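Local coordinates for protein peptidoglycan D,D-transpeptidase PbpA (Mycobacterium tuberculosis, PDB 3UN7) that probably acts as a penicillin-binding transpeptidase that cross-links the peptidoglycan of the cell wall and is needed to regulate cell length, at residues Arg21-Leu33 and Pro100-Arg112. Numbering follows the deposited sequence.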
ATOM      1  N   ARG A  21      -5.656   9.604  33.702  1.00 49.18           N
ATOM      2  CA  ARG A  21      -5.278  10.871  33.072  1.00 47.66           C
ATOM      3  C   ARG A  21      -5.730  10.924  31.612  1.00 44.49           C
ATOM      4  O   ARG A  21      -5.885   9.880  30.966  1.00 44.11           O
ATOM      5  CB  ARG A  21      -3.753  11.062  33.152  1.00 47.86           C
ATOM      6  CG  ARG A  21      -3.209  11.207  34.570  1.00 50.07           C
ATOM      7  CD  ARG A  21      -1.680  11.216  34.563  1.00 51.11           C
ATOM      8  NE  ARG A  21      -1.119   9.959  35.070  1.00 56.77           N
ATOM      9  CZ  ARG A  21      -0.737   8.930  34.320  1.00 57.87           C
ATOM     10  NH1 ARG A  21      -0.853   8.968  32.995  1.00 59.71           N
ATOM     11  NH2 ARG A  21      -0.241   7.850  34.907  1.00 59.12           N
ATOM     12  N   GLN A  22      -5.950  12.138  31.103  1.00 41.49           N
ATOM     13  CA  GLN A  22      -6.490  12.317  29.760  1.00 38.96           C
ATOM     14  C   GLN A  22      -5.464  12.054  28.665  1.00 36.10           C
ATOM     15  O   GLN A  22      -4.565  12.858  28.431  1.00 35.79           O
ATOM     16  CB  GLN A  22      -7.134  13.697  29.563  1.00 39.22           C
ATOM     17  CG  GLN A  22      -7.868  13.791  28.215  1.00 39.47           C
ATOM     18  CD  GLN A  22      -8.765  15.010  28.081  1.00 41.20           C
ATOM     19  OE1 GLN A  22      -8.487  16.076  28.635  1.00 44.00           O
ATOM     20  NE2 GLN A  22      -9.860  14.852  27.340  1.00 43.52           N
ATOM     21  N   ARG A  23      -5.624  10.920  27.998  1.00 33.55           N
ATOM     22  CA  ARG A  23      -4.782  10.532  26.867  1.00 30.68           C
ATOM     23  C   ARG A  23      -5.004  11.517  25.730  1.00 29.81           C
ATOM     24  O   ARG A  23      -6.109  12.027  25.550  1.00 29.62           O
ATOM     25  CB  ARG A  23      -5.149   9.121  26.427  1.00 30.38           C
ATOM     26  CG  ARG A  23      -4.304   8.545  25.304  1.00 27.62           C
ATOM     27  CD  ARG A  23      -4.638   7.070  25.148  1.00 28.31           C
ATOM     28  NE  ARG A  23      -3.836   6.415  24.120  1.00 27.79           N
ATOM     29  CZ  ARG A  23      -2.621   5.930  24.307  1.00 27.75           C
ATOM     30  NH1 ARG A  23      -2.030   6.036  25.503  1.00 26.07           N
ATOM     31  NH2 ARG A  23      -1.990   5.343  23.297  1.00 28.91           N
ATOM     32  N   GLY A  24      -3.953  11.798  24.975  1.00 29.26           N
ATOM     33  CA  GLY A  24      -4.038  12.774  23.899  1.00 29.10           C
ATOM     34  C   GLY A  24      -4.687  12.216  22.659  1.00 27.85           C
ATOM     35  O   GLY A  24      -5.073  11.040  22.621  1.00 28.25           O
ATOM     36  N   GLN A  25      -4.781  13.062  21.632  1.00 27.58           N
ATOM     37  CA  GLN A  25      -5.554  12.768  20.421  1.00 27.76           C
ATOM     38  C   GLN A  25      -4.680  12.317  19.259  1.00 26.42           C
ATOM     39  O   GLN A  25      -3.527  12.746  19.128  1.00 25.91           O
ATOM     40  CB  GLN A  25      -6.298  14.031  19.949  1.00 27.68           C
ATOM     41  CG  GLN A  25      -7.122  14.730  21.013  1.00 31.09           C
ATOM     42  CD  GLN A  25      -7.604  16.101  20.579  1.00 31.12           C
ATOM     43  OE1 GLN A  25      -6.992  16.758  19.727  1.00 34.44           O
ATOM     44  NE2 GLN A  25      -8.702  16.542  21.164  1.00 35.06           N
ATOM     45  N   ILE A  26      -5.247  11.474  18.401  1.00 25.50           N
ATOM     46  CA  ILE A  26      -4.640  11.169  17.093  1.00 25.30           C
ATOM     47  C   ILE A  26      -5.482  11.899  16.063  1.00 25.74           C
ATOM     48  O   ILE A  26      -6.696  11.735  16.051  1.00 24.75           O
ATOM     49  CB  ILE A  26      -4.641   9.658  16.806  1.00 24.98           C
ATOM     50  CG1 ILE A  26      -3.862   8.910  17.903  1.00 24.92           C
ATOM     51  CG2 ILE A  26      -4.086   9.369  15.388  1.00 23.91           C
ATOM     52  CD1 ILE A  26      -3.910   7.369  17.783  1.00 25.71           C
ATOM     53  N   THR A  27      -4.854  12.723  15.216  1.00 25.96           N
ATOM     54  CA  THR A  27      -5.638  13.566  14.325  1.00 27.28           C
ATOM     55  C   THR A  27      -5.262  13.349  12.854  1.00 27.63           C
ATOM     56  O   THR A  27      -4.182  12.809  12.539  1.00 27.51           O
ATOM     57  CB  THR A  27      -5.483  15.061  14.688  1.00 27.29           C
ATOM     58  OG1 THR A  27      -4.155  15.475  14.368  1.00 29.09           O
ATOM     59  CG2 THR A  27      -5.731  15.298  16.175  1.00 27.76           C
ATOM     60  N   ALA A  28      -6.166  13.758  11.964  1.00 28.78           N
ATOM     61  CA  ALA A  28      -5.919  13.796  10.510  1.00 30.22           C
ATOM     62  C   ALA A  28      -6.717  14.942   9.898  1.00 31.80           C
ATOM     63  O   ALA A  28      -7.913  15.096  10.173  1.00 32.94           O
ATOM     64  CB  ALA A  28      -6.308  12.476   9.855  1.00 28.69           C
ATOM     65  N   GLY A  29      -6.052  15.768   9.108  1.00 33.81           N
ATOM     66  CA  GLY A  29      -6.689  16.938   8.494  1.00 36.06           C
ATOM     67  C   GLY A  29      -7.473  17.806   9.472  1.00 37.42           C
ATOM     68  O   GLY A  29      -8.479  18.391   9.099  1.00 39.21           O
ATOM     69  N   GLY A  30      -7.022  17.887  10.723  1.00 37.42           N
ATOM     70  CA  GLY A  30      -7.739  18.649  11.763  1.00 38.52           C
ATOM     71  C   GLY A  30      -8.938  17.928  12.372  1.00 38.44           C
ATOM     72  O   GLY A  30      -9.736  18.529  13.106  1.00 39.49           O
ATOM     73  N   GLN A  31      -9.092  16.648  12.044  1.00 37.12           N
ATOM     74  CA  GLN A  31     -10.214  15.857  12.546  1.00 36.12           C
ATOM     75  C   GLN A  31      -9.708  14.795  13.496  1.00 34.31           C
ATOM     76  O   GLN A  31      -8.609  14.277  13.314  1.00 32.75           O
ATOM     77  CB  GLN A  31     -10.969  15.216  11.382  1.00 37.07           C
ATOM     78  CG  GLN A  31     -11.421  16.270  10.366  1.00 39.28           C
ATOM     79  CD  GLN A  31     -12.374  15.742   9.329  1.00 42.83           C
ATOM     80  OE1 GLN A  31     -12.107  15.837   8.132  1.00 44.60           O
ATOM     81  NE2 GLN A  31     -13.512  15.209   9.776  1.00 43.83           N
ATOM     82  N   LEU A  32     -10.521  14.464  14.494  1.00 32.85           N
ATOM     83  CA  LEU A  32     -10.118  13.501  15.501  1.00 32.11           C
ATOM     84  C   LEU A  32     -10.312  12.090  14.982  1.00 31.18           C
ATOM     85  O   LEU A  32     -11.375  11.755  14.443  1.00 30.66           O
ATOM     86  CB  LEU A  32     -10.879  13.720  16.812  1.00 32.69           C
ATOM     87  CG  LEU A  32     -10.776  15.150  17.355  1.00 34.87           C
ATOM     88  CD1 LEU A  32     -11.613  15.341  18.645  1.00 34.56           C
ATOM     89  CD2 LEU A  32      -9.317  15.509  17.581  1.00 35.28           C
ATOM     90  N   LEU A  33      -9.267  11.278  15.122  1.00 28.88           N
ATOM     91  CA  LEU A  33      -9.352   9.868  14.795  1.00 27.53           C
ATOM     92  C   LEU A  33      -9.493   9.062  16.066  1.00 27.03           C
ATOM     93  O   LEU A  33     -10.119   8.015  16.052  1.00 26.81           O
ATOM     94  CB  LEU A  33      -8.088   9.403  14.056  1.00 25.97           C
ATOM     95  CG  LEU A  33      -7.637  10.151  12.790  1.00 27.29           C
ATOM     96  CD1 LEU A  33      -6.609   9.292  12.050  1.00 25.95           C
ATOM     97  CD2 LEU A  33      -8.820  10.509  11.873  1.00 27.75           C
ATOM     98  N   PRO A 100      -3.840  17.006  34.079  1.00 53.03           N
ATOM     99  CA  PRO A 100      -2.849  16.707  33.038  1.00 51.62           C
ATOM    100  C   PRO A 100      -3.522  16.230  31.752  1.00 49.54           C
ATOM    101  O   PRO A 100      -4.696  15.843  31.766  1.00 48.95           O
ATOM    102  CB  PRO A 100      -2.031  15.566  33.650  1.00 51.82           C
ATOM    103  CG  PRO A 100      -3.004  14.854  34.524  1.00 52.44           C
ATOM    104  CD  PRO A 100      -3.891  15.945  35.105  1.00 53.05           C
ATOM    105  N   ARG A 101      -2.769  16.260  30.655  1.00 47.63           N
ATOM    106  CA  ARG A 101      -3.244  15.810  29.358  1.00 45.29           C
ATOM    107  C   ARG A 101      -2.032  15.245  28.617  1.00 42.90           C
ATOM    108  O   ARG A 101      -0.912  15.756  28.750  1.00 42.73           O
ATOM    109  CB  ARG A 101      -3.862  16.998  28.605  1.00 45.97           C
ATOM    110  CG  ARG A 101      -4.744  16.692  27.377  1.00 46.44           C
ATOM    111  CD  ARG A 101      -5.143  18.014  26.677  1.00 47.77           C
ATOM    112  NE  ARG A 101      -6.007  17.840  25.500  1.00 51.47           N
ATOM    113  CZ  ARG A 101      -7.234  18.359  25.380  1.00 54.47           C
ATOM    114  NH1 ARG A 101      -7.757  19.098  26.358  1.00 54.53           N
ATOM    115  NH2 ARG A 101      -7.950  18.149  24.276  1.00 55.56           N
ATOM    116  N   GLY A 102      -2.249  14.177  27.861  1.00 39.67           N
ATOM    117  CA  GLY A 102      -1.221  13.651  26.974  1.00 37.23           C
ATOM    118  C   GLY A 102      -1.031  14.584  25.795  1.00 35.64           C
ATOM    119  O   GLY A 102      -1.805  15.527  25.604  1.00 35.03           O
ATOM    120  N   GLY A 103       0.005  14.337  25.008  1.00 34.16           N
ATOM    121  CA  GLY A 103       0.238  15.132  23.814  1.00 33.75           C
ATOM    122  C   GLY A 103      -0.560  14.596  22.645  1.00 32.37           C
ATOM    123  O   GLY A 103      -1.278  13.608  22.781  1.00 32.20           O
ATOM    124  N   ASN A 104      -0.435  15.256  21.500  1.00 31.64           N
ATOM    125  CA  ASN A 104      -1.203  14.927  20.301  1.00 30.40           C
ATOM    126  C   ASN A 104      -0.325  14.417  19.179  1.00 29.54           C
ATOM    127  O   ASN A 104       0.817  14.859  19.014  1.00 29.55           O
ATOM    128  CB  ASN A 104      -1.948  16.160  19.785  1.00 31.28           C
ATOM    129  CG  ASN A 104      -3.344  16.294  20.364  1.00 33.24           C
ATOM    130  OD1 ASN A 104      -3.641  15.794  21.462  1.00 30.69           O
ATOM    131  ND2 ASN A 104      -4.229  16.979  19.612  1.00 37.02           N
ATOM    132  N   VAL A 105      -0.892  13.518  18.380  1.00 28.04           N
ATOM    133  CA  VAL A 105      -0.227  12.973  17.210  1.00 27.26           C
ATOM    134  C   VAL A 105      -1.011  13.400  15.980  1.00 27.52           C
ATOM    135  O   VAL A 105      -2.152  12.997  15.794  1.00 26.75           O
ATOM    136  CB  VAL A 105      -0.187  11.437  17.257  1.00 26.40           C
ATOM    137  CG1 VAL A 105       0.352  10.853  15.921  1.00 28.12           C
ATOM    138  CG2 VAL A 105       0.615  10.963  18.457  1.00 25.41           C
ATOM    139  N   ASP A 106      -0.367  14.195  15.140  1.00 28.28           N
ATOM    140  CA  ASP A 106      -0.945  14.693  13.908  1.00 29.83           C
ATOM    141  C   ASP A 106      -0.455  13.844  12.734  1.00 29.38           C
ATOM    142  O   ASP A 106       0.691  13.972  12.314  1.00 29.74           O
ATOM    143  CB  ASP A 106      -0.528  16.152  13.722  1.00 31.02           C
ATOM    144  CG  ASP A 106      -1.269  17.097  14.660  1.00 36.07           C
ATOM    145  OD1 ASP A 106      -2.094  16.627  15.499  1.00 39.78           O
ATOM    146  OD2 ASP A 106      -1.031  18.329  14.556  1.00 41.15           O
ATOM    147  N   THR A 107      -1.310  12.956  12.232  1.00 28.20           N
ATOM    148  CA  THR A 107      -0.929  12.072  11.121  1.00 27.55           C
ATOM    149  C   THR A 107      -0.927  12.793   9.772  1.00 27.71           C
ATOM    150  O   THR A 107      -1.406  13.915   9.641  1.00 27.59           O
ATOM    151  CB  THR A 107      -1.835  10.803  11.023  1.00 27.13           C
ATOM    152  OG1 THR A 107      -3.118  11.172  10.515  1.00 26.51           O
ATOM    153  CG2 THR A 107      -2.006  10.152  12.383  1.00 25.92           C
ATOM    154  N   THR A 108      -0.378  12.124   8.771  1.00 27.78           N
ATOM    155  CA  THR A 108      -0.325  12.646   7.414  1.00 28.36           C
ATOM    156  C   THR A 108      -1.577  12.289   6.615  1.00 28.12           C
ATOM    157  O   THR A 108      -1.675  12.646   5.444  1.00 27.79           O
ATOM    158  CB  THR A 108       0.862  12.046   6.645  1.00 28.42           C
ATOM    159  OG1 THR A 108       0.840  10.612   6.793  1.00 27.51           O
ATOM    160  CG2 THR A 108       2.167  12.574   7.178  1.00 30.73           C
ATOM    161  N   ILE A 109      -2.504  11.543   7.228  1.00 27.61           N
ATOM    162  CA  ILE A 109      -3.678  11.015   6.524  1.00 27.36           C
ATOM    163  C   ILE A 109      -4.574  12.162   6.084  1.00 28.23           C
ATOM    164  O   ILE A 109      -4.842  13.076   6.860  1.00 28.82           O
ATOM    165  CB  ILE A 109      -4.493  10.023   7.423  1.00 27.35           C
ATOM    166  CG1 ILE A 109      -3.663   8.772   7.768  1.00 25.83           C
ATOM    167  CG2 ILE A 109      -5.826   9.602   6.753  1.00 27.56           C
ATOM    168  CD1 ILE A 109      -3.392   7.834   6.599  1.00 24.07           C
ATOM    169  N   ASN A 110      -5.033  12.110   4.834  1.00 28.78           N
ATOM    170  CA  ASN A 110      -6.056  13.035   4.357  1.00 29.12           C
ATOM    171  C   ASN A 110      -7.400  12.303   4.468  1.00 28.61           C
ATOM    172  O   ASN A 110      -7.606  11.324   3.769  1.00 28.21           O
ATOM    173  CB  ASN A 110      -5.749  13.455   2.906  1.00 29.46           C
ATOM    174  CG  ASN A 110      -6.761  14.447   2.347  1.00 32.52           C
ATOM    175  OD1 ASN A 110      -7.956  14.382   2.651  1.00 32.46           O
ATOM    176  ND2 ASN A 110      -6.282  15.368   1.510  1.00 35.24           N
ATOM    177  N   PRO A 111      -8.294  12.756   5.369  1.00 29.32           N
ATOM    178  CA  PRO A 111      -9.562  12.090   5.639  1.00 29.24           C
ATOM    179  C   PRO A 111     -10.412  11.878   4.383  1.00 29.93           C
ATOM    180  O   PRO A 111     -11.017  10.819   4.241  1.00 29.32           O
ATOM    181  CB  PRO A 111     -10.253  13.057   6.609  1.00 30.33           C
ATOM    182  CG  PRO A 111      -9.122  13.667   7.344  1.00 30.89           C
ATOM    183  CD  PRO A 111      -8.134  13.936   6.239  1.00 29.59           C
ATOM    184  N   ARG A 112     -10.426  12.863   3.482  1.00 30.48           N
ATOM    185  CA  ARG A 112     -11.137  12.756   2.197  1.00 32.23           C
ATOM    186  C   ARG A 112     -10.619  11.573   1.394  1.00 31.53           C
ATOM    187  O   ARG A 112     -11.402  10.815   0.821  1.00 32.04           O
ATOM    188  CB  ARG A 112     -10.981  14.032   1.368  1.00 33.43           C
ATOM    189  CG  ARG A 112     -11.539  15.272   2.030  1.00 38.60           C
ATOM    190  CD  ARG A 112     -11.492  16.474   1.098  1.00 44.63           C
ATOM    191  NE  ARG A 112     -12.785  16.708   0.451  1.00 50.44           N
ATOM    192  CZ  ARG A 112     -13.480  17.846   0.527  1.00 53.56           C
ATOM    193  NH1 ARG A 112     -13.006  18.886   1.210  1.00 54.00           N
ATOM    194  NH2 ARG A 112     -14.650  17.949  -0.097  1.00 55.47           N
TER
HETATM  195  O   HOH W   1      -3.587  14.917   8.309  1.00 39.57           O
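Thr-27 and its parallel neighbours Val-105 to Thr-107 form the tight middle of this contact. Val-105 N donates to Gln-25 O, and Thr-27 N to Val-105 O at 2.8 Å. Thr-27 O is gripped twice, by Thr-107 N and by Thr-107 OG1 at 2.8 Å. With chi1 at 73°, Thr-107 OG1 sits between its own backbone N and carbonyl carbon and reaches Thr-27 O across the strands, while Thr-107 CG2 meets Ile-26 CG2. Thr-27 OG1 donates to Asp-106 OD1 at 2.6 Å, from above the carboxylate plane. Asn-104 pairs with Gln-25 through both ends of its amide. Its OD1 takes Gln-25 N at 3.0 Å, with the donor above the carbonyl plane. Its ND2 gives to Gln-25 OE1, and the two side chains run side by side, with their amide planes 33° apart. Beyond the strand, a water links Gly-29 N to Thr-107 O and Ile-109 O. At the other end the side chains pack loosely, although Gly-102 N still bonds to Gln-22 O at 2.7 Å. There the exposed Arg-101 extends alongside Gln-22, and Gln-22 OE1 stays 3.9 Å from Arg-101 NH1, over a guanidinium face. Strand 26-28 also pairs with strand 31-38, and strand 104-107 with strand 339-343, within one mixed sheet. Asp-106 OD2 forms a salt bridge with Lys-343 NZ. Helix 52-59 covers Leu-33, Ile-109 and Pro-111, where helix 111-123 begins.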